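Local coordinates for adhesion G-protein coupled receptor G6 (Danio rerio, PDB 6V55) that probably acts as a cell-surface adhesion receptor in myelination, with a multidomain extracellular region that binds calcium and carries N-linked glycans, at residues D358-A361 against T362-I365; L369-T372 against F373-W376; M486-R489 against D490-T493. All blocks are in the same frame, centred on the assembly; numbering follows the deposited sequence.

Contact 1 (D358-A361 against T362-I365); sequences DRDA and TAII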
# COMPACT_ATOMS: atom_id res chain seq x y z
N ASP A 358 -9.86 -45.87 -34.58
CA ASP A 358 -10.55 -46.80 -33.68
C ASP A 358 -11.30 -45.99 -32.62
O ASP A 358 -12.52 -45.88 -32.67
CB ASP A 358 -9.54 -47.79 -33.13
CG ASP A 358 -8.74 -48.48 -34.25
OD1 ASP A 358 -9.37 -49.15 -35.11
OD2 ASP A 358 -7.49 -48.35 -34.32
N ARG A 359 -10.55 -45.36 -31.72
CA ARG A 359 -11.07 -44.75 -30.51
C ARG A 359 -11.26 -43.25 -30.66
O ARG A 359 -10.93 -42.64 -31.69
CB ARG A 359 -10.12 -45.02 -29.35
CG ARG A 359 -8.81 -44.26 -29.48
CD ARG A 359 -7.72 -44.96 -28.72
NE ARG A 359 -6.40 -44.47 -29.10
CZ ARG A 359 -5.27 -45.03 -28.69
NH1 ARG A 359 -5.29 -46.10 -27.89
NH2 ARG A 359 -4.10 -44.53 -29.07
N ASP A 360 -11.83 -42.66 -29.61
CA ASP A 360 -11.83 -41.22 -29.38
C ASP A 360 -10.84 -40.97 -28.25
O ASP A 360 -11.09 -41.36 -27.10
CB ASP A 360 -13.22 -40.71 -29.03
CG ASP A 360 -13.20 -39.31 -28.43
OD1 ASP A 360 -13.06 -38.32 -29.19
OD2 ASP A 360 -13.30 -39.21 -27.18
N ALA A 361 -9.72 -40.32 -28.58
CA ALA A 361 -8.62 -40.19 -27.63
C ALA A 361 -8.90 -39.19 -26.51
O ALA A 361 -8.18 -39.21 -25.51
CB ALA A 361 -7.35 -39.79 -28.38
N THR A 362 -9.94 -38.35 -26.64
CA THR A 362 -10.25 -37.36 -25.61
C THR A 362 -10.72 -38.01 -24.31
O THR A 362 -10.37 -37.55 -23.22
CB THR A 362 -11.29 -36.37 -26.13
OG1 THR A 362 -11.02 -36.01 -27.49
CG2 THR A 362 -11.26 -35.13 -25.31
N ALA A 363 -11.49 -39.11 -24.42
CA ALA A 363 -11.92 -39.84 -23.23
C ALA A 363 -10.74 -40.51 -22.54
O ALA A 363 -10.63 -40.47 -21.31
CB ALA A 363 -12.97 -40.89 -23.60
N ILE A 364 -9.83 -41.08 -23.33
CA ILE A 364 -8.66 -41.80 -22.81
C ILE A 364 -7.69 -40.82 -22.17
O ILE A 364 -7.15 -41.09 -21.09
CB ILE A 364 -7.98 -42.62 -23.93
CG1 ILE A 364 -8.92 -43.70 -24.51
CG2 ILE A 364 -6.72 -43.31 -23.45
CD1 ILE A 364 -9.72 -44.50 -23.48
N ILE A 365 -7.50 -39.64 -22.79
CA ILE A 365 -6.59 -38.62 -22.27
C ILE A 365 -7.12 -38.02 -20.98
O ILE A 365 -6.39 -37.91 -19.98
CB ILE A 365 -6.32 -37.53 -23.33
CG1 ILE A 365 -5.31 -38.03 -24.34
CG2 ILE A 365 -5.75 -36.26 -22.72
CD1 ILE A 365 -5.37 -37.31 -25.66
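Asp360 reaches forward to the first turn of the helix, where its OD2 accepts a weak hydrogen bond of 3.3 Å from Ala363 N. CG stands anti to the Asp360 backbone N (chi1 165°), which brings the carboxylate beside the amides that open the helix. The other oxygen, OD1, comes within 3.5 Å of Thr362 OG1, while that hydroxyl has a weak hydrogen bond to Tyr403 OH.

The backbone contributes the firmer polar link. Ile365 N donates to Ala361 O at 2.8 Å, with an N-H...O angle of 154°, closing an i to i+4 turn.

Apolar contact is concentrated on the inner side. The CD1 of Ile365 lies 4.2 Å from Ala361 CB and 3.4 Å from Ala361 O; the branch packs alongside the carbonyl that its own backbone N-H bonds. Both residues also touch Tyr403 on strand 399-410, and Ile364 meets Leu436 on strand 436-445. Before the turn, Arg359 is anchored by a salt bridge to Asp353.

A carboxylate at the N-cap accepting, here weakly, from the N3 amide is a helix N-cap; it starts helix 361-374, which packs on the antiparallel sheet of the SEA domain.

Contact 2 (L369-T372 against F373-W376); sequences LNQT and FQNW. With NAG (2-acetamido-2-deoxy-beta-D-glucopyranose), chain J.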
# COMPACT_ATOMS: atom_id res chain seq x y z
N LEU A 369 -5.55 -38.25 -17.36
CA LEU A 369 -5.26 -37.02 -16.63
C LEU A 369 -5.81 -37.08 -15.21
O LEU A 369 -5.08 -36.81 -14.26
CB LEU A 369 -5.81 -35.79 -17.38
CG LEU A 369 -4.94 -35.03 -18.41
CD1 LEU A 369 -5.77 -34.29 -19.43
CD2 LEU A 369 -3.94 -34.07 -17.77
N ASN A 370 -7.09 -37.49 -15.07
CA ASN A 370 -7.72 -37.73 -13.77
C ASN A 370 -6.97 -38.77 -12.94
O ASN A 370 -6.73 -38.55 -11.74
CB ASN A 370 -9.15 -38.22 -13.97
CG ASN A 370 -10.18 -37.12 -13.93
OD1 ASN A 370 -9.86 -35.94 -14.02
ND2 ASN A 370 -11.46 -37.51 -13.79
N GLN A 371 -6.55 -39.88 -13.57
CA GLN A 371 -5.85 -40.95 -12.87
C GLN A 371 -4.44 -40.56 -12.43
O GLN A 371 -3.98 -41.06 -11.41
CB GLN A 371 -5.73 -42.21 -13.73
CG GLN A 371 -6.69 -43.35 -13.39
CD GLN A 371 -6.49 -43.94 -12.00
OE1 GLN A 371 -5.39 -43.91 -11.43
NE2 GLN A 371 -7.57 -44.48 -11.44
N THR A 372 -3.73 -39.70 -13.19
CA THR A 372 -2.32 -39.45 -12.86
C THR A 372 -2.18 -38.57 -11.63
O THR A 372 -1.32 -38.83 -10.77
CB THR A 372 -1.58 -38.81 -14.05
OG1 THR A 372 -1.78 -39.61 -15.22
CG2 THR A 372 -0.05 -38.68 -13.77
N PHE A 373 -3.03 -37.54 -11.49
CA PHE A 373 -2.96 -36.69 -10.31
C PHE A 373 -3.42 -37.43 -9.05
O PHE A 373 -2.88 -37.19 -7.96
CB PHE A 373 -3.75 -35.41 -10.55
CG PHE A 373 -3.26 -34.62 -11.73
CD1 PHE A 373 -1.92 -34.28 -11.83
CD2 PHE A 373 -4.12 -34.23 -12.74
CE1 PHE A 373 -1.44 -33.57 -12.91
CE2 PHE A 373 -3.64 -33.55 -13.86
CZ PHE A 373 -2.30 -33.21 -13.94
N GLN A 374 -4.35 -38.38 -9.18
CA GLN A 374 -4.74 -39.16 -8.00
C GLN A 374 -3.74 -40.26 -7.64
O GLN A 374 -3.78 -40.74 -6.51
CB GLN A 374 -6.14 -39.73 -8.19
CG GLN A 374 -6.18 -41.00 -8.95
CD GLN A 374 -7.33 -41.88 -8.56
OE1 GLN A 374 -8.21 -42.16 -9.38
NE2 GLN A 374 -7.34 -42.32 -7.31
N ASN A 375 -2.82 -40.63 -8.55
CA ASN A 375 -1.68 -41.47 -8.16
C ASN A 375 -0.63 -40.73 -7.34
O ASN A 375 0.25 -41.37 -6.77
CB ASN A 375 -0.97 -42.07 -9.38
CG ASN A 375 -1.85 -43.01 -10.19
OD1 ASN A 375 -2.98 -43.34 -9.81
ND2 ASN A 375 -1.36 -43.40 -11.36
N TRP A 376 -0.67 -39.40 -7.27
CA TRP A 376 0.19 -38.65 -6.36
C TRP A 376 -0.58 -37.97 -5.23
O TRP A 376 -0.04 -37.05 -4.59
CB TRP A 376 1.02 -37.61 -7.11
CG TRP A 376 1.99 -38.17 -8.10
CD1 TRP A 376 1.79 -38.36 -9.44
CD2 TRP A 376 3.32 -38.62 -7.83
NE1 TRP A 376 2.92 -38.89 -10.01
CE2 TRP A 376 3.87 -39.06 -9.04
CE3 TRP A 376 4.10 -38.69 -6.67
CZ2 TRP A 376 5.16 -39.57 -9.14
CZ3 TRP A 376 5.38 -39.19 -6.76
CH2 TRP A 376 5.90 -39.63 -7.98
C1 NAG J . -12.65 -36.70 -13.73
C2 NAG J . -13.86 -37.50 -14.28
C3 NAG J . -15.18 -36.72 -14.07
C4 NAG J . -15.35 -36.32 -12.61
C5 NAG J . -14.15 -35.49 -12.16
C6 NAG J . -14.21 -35.07 -10.71
C7 NAG J . -13.79 -39.07 -16.18
C8 NAG J . -13.56 -39.22 -17.65
N2 NAG J . -13.67 -37.83 -15.69
O3 NAG J . -16.29 -37.50 -14.50
O4 NAG J . -16.55 -35.57 -12.43
O5 NAG J . -12.94 -36.25 -12.33
O6 NAG J . -15.28 -35.69 -10.01
O7 NAG J . -14.08 -40.03 -15.47
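Leu369 and Phe373, one turn apart on helix 361-374 of the SEA domain, lie side by side and point the same way. Leu369 CD2 meets the ring at Phe373 CE2, 4.0 Å away. A chi1 of -59° places the ring opposite the Phe373 carbonyl carbon and swings it back along the helix, and its CD2 sits 3.1 Å from Leu369 O, approached obliquely. This pair faces the protein interior: Leu369 packs on Val382 and Ile385 of strand 380-392, and Phe373 touches Val380 of the same strand and Ile422, Met425 and Leu426 of helix 419-427.

Gln371 and Gln374 lie on the exposed side. Their carboxamides are nearly parallel, the planes 19° apart, and Gln371 NE2 is 3.2 Å from Gln374 OE1, although the angle is too poor for a hydrogen bond. The Asn370 side chain leaves the backbone away from the following residues and carries an N-linked sugar on ND2, while its OD1 accepts from Val382 N. Asn370, Gln371 and Thr372 form the Asn-X-Thr sequon; the threonine hydroxyl is hydrogen-bonded to Trp368 O, one turn back on the helix.

Backbone bonds fork near the end of the helix. Asn375 N donates to Gln371 O at 3.1 Å and, weakly, to Thr372 O, an i-4 and an i-3 acceptor sharing one N-H. The exposed indole of Trp376 touches the helix end: its CD1 meets Thr372 O at 3.4 Å, with the oxygen at the ring edge and near the ring plane.

Contact 3 (M486-R489 against D490-T493); sequences MINR and DNYT. With NAG (2-acetamido-2-deoxy-beta-D-glucopyranose), chain I.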
# COMPACT_ATOMS: atom_id res chain seq x y z
N MET A 486 -14.34 -14.10 -14.19
CA MET A 486 -14.89 -15.36 -14.70
C MET A 486 -13.89 -16.13 -15.55
O MET A 486 -12.92 -15.57 -16.07
CB MET A 486 -16.14 -15.11 -15.55
CG MET A 486 -17.15 -14.22 -14.92
SD MET A 486 -18.55 -15.13 -14.28
CE MET A 486 -19.27 -15.73 -15.81
N ILE A 487 -14.17 -17.42 -15.75
CA ILE A 487 -13.39 -18.28 -16.64
C ILE A 487 -14.15 -18.50 -17.95
O ILE A 487 -15.25 -19.08 -17.95
CB ILE A 487 -13.07 -19.63 -16.00
CG1 ILE A 487 -12.15 -19.39 -14.82
CG2 ILE A 487 -12.42 -20.56 -17.00
CD1 ILE A 487 -12.17 -20.52 -13.93
N ASN A 488 -13.56 -18.05 -19.05
CA ASN A 488 -14.05 -18.39 -20.38
C ASN A 488 -13.80 -19.87 -20.63
O ASN A 488 -12.65 -20.29 -20.80
CB ASN A 488 -13.35 -17.54 -21.43
CG ASN A 488 -13.73 -17.93 -22.82
OD1 ASN A 488 -14.89 -18.18 -23.10
ND2 ASN A 488 -12.75 -18.01 -23.71
N ARG A 489 -14.85 -20.68 -20.68
CA ARG A 489 -14.67 -22.12 -20.85
C ARG A 489 -14.57 -22.55 -22.31
O ARG A 489 -14.98 -23.67 -22.64
CB ARG A 489 -15.79 -22.87 -20.13
CG ARG A 489 -15.78 -22.59 -18.65
CD ARG A 489 -16.66 -23.53 -17.85
NE ARG A 489 -16.38 -23.37 -16.42
CZ ARG A 489 -15.59 -24.18 -15.73
NH1 ARG A 489 -15.01 -25.21 -16.35
NH2 ARG A 489 -15.38 -23.97 -14.44
N ASP A 490 -14.05 -21.69 -23.19
CA ASP A 490 -13.72 -22.06 -24.56
C ASP A 490 -12.22 -22.07 -24.80
O ASP A 490 -11.69 -23.12 -25.18
CB ASP A 490 -14.43 -21.13 -25.54
CG ASP A 490 -15.89 -21.48 -25.68
OD1 ASP A 490 -16.27 -22.57 -25.19
OD2 ASP A 490 -16.66 -20.67 -26.27
N ASN A 491 -11.48 -20.98 -24.56
CA ASN A 491 -10.03 -21.09 -24.64
C ASN A 491 -9.32 -20.99 -23.29
O ASN A 491 -8.10 -20.81 -23.27
CB ASN A 491 -9.43 -20.10 -25.64
CG ASN A 491 -9.81 -18.65 -25.38
OD1 ASN A 491 -10.46 -18.30 -24.39
ND2 ASN A 491 -9.38 -17.79 -26.32
N TYR A 492 -10.07 -21.13 -22.17
CA TYR A 492 -9.55 -21.33 -20.80
C TYR A 492 -8.67 -20.17 -20.35
O TYR A 492 -7.60 -20.37 -19.76
CB TYR A 492 -8.83 -22.69 -20.65
CG TYR A 492 -9.76 -23.84 -21.00
CD1 TYR A 492 -11.11 -23.79 -20.64
CD2 TYR A 492 -9.30 -24.94 -21.71
CE1 TYR A 492 -11.98 -24.79 -20.98
CE2 TYR A 492 -10.19 -25.98 -22.06
CZ TYR A 492 -11.53 -25.88 -21.67
OH TYR A 492 -12.45 -26.84 -21.97
N THR A 493 -9.11 -18.96 -20.68
CA THR A 493 -8.54 -17.71 -20.22
C THR A 493 -9.57 -17.02 -19.35
O THR A 493 -10.76 -17.34 -19.41
CB THR A 493 -8.19 -16.80 -21.40
OG1 THR A 493 -9.39 -16.50 -22.12
CG2 THR A 493 -7.20 -17.50 -22.33
C1 NAG I . -9.51 -16.36 -26.49
C2 NAG I . -10.97 -15.84 -26.53
C3 NAG I . -11.00 -14.36 -26.97
C4 NAG I . -10.04 -13.51 -26.14
C5 NAG I . -8.63 -14.12 -26.15
C6 NAG I . -7.64 -13.37 -25.28
C7 NAG I . -13.05 -16.98 -27.24
C8 NAG I . -13.66 -17.89 -28.28
N2 NAG I . -11.76 -16.67 -27.43
O3 NAG I . -12.32 -13.84 -26.86
O4 NAG I . -10.00 -12.17 -26.65
O5 NAG I . -8.69 -15.48 -25.66
O6 NAG I . -7.11 -14.19 -24.24
O7 NAG I . -13.70 -16.55 -26.29
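The carboxamide of Asn488 meets that of Asn491 nearly at right angles, the two planes 83° apart, at the turn of the beta hairpin formed by strands 480-488 and 493-496. The Asn488 side chain leaves on the far side from its own backbone N (chi1 175°), a torsion that carries the carboxamide toward Asn491, and its ND2 points at Asn491 OD1; the modelled separation is very short, so details of this bond are doubtful.

The turn is tied by the backbone. Asn488 N donates to Thr493 O at 2.9 Å, nearly along the C=O axis, and Tyr492 N returns a weak bond of 3.0 Å to Asn488 O. Tyr492 adopts a left-handed backbone conformation, and its ring comes back beside the turn, with CE1 3.6 Å from Arg489 O. The same ring packs on Leu404 and Leu406 of the SEA sheet, and Arg489 forms a salt bridge to Asp383, so the hairpin end is fastened to that domain.

Asn491, Tyr492 and Thr493 make an Asn-X-Thr sequon, with the sugar bonded to Asn491 ND2. Thr493 OG1 donates to Asn491 OD1 at 3.1 Å, approaching from above the carbonyl plane, 48° out of it. An alanine in place of this threonine has no hydroxyl to offer, which would probably leave Asn491 OD1 without this donor and its carboxamide freer to turn, and the broken sequon is likely to cost the glycan. The sugar's acetamide is turned toward Asn488, its O7 standing 3.1 Å from Asn488 ND2.

In the fold
Contacts 1 and 2 follow each other on helix 361-374, the first at its start and the second towards its end, with centres about 17 Å apart. Both belong to the SEA domain, where this helix packs against strands of the antiparallel sheet 380-392, 399-410, 342-353, 436-445 and 431-433. Contact 3 comes more than a hundred residues later, in a separate three-stranded sheet; its centre is about 23 Å from each of the others, and the nearest atoms stay about 9 to 10 Å away. Its turn nevertheless rests on SEA strands, linking two neighbouring parts of the extracellular region. Contacts 2 and 3 each hold a glycosylated sequon, one helical and one in a loop.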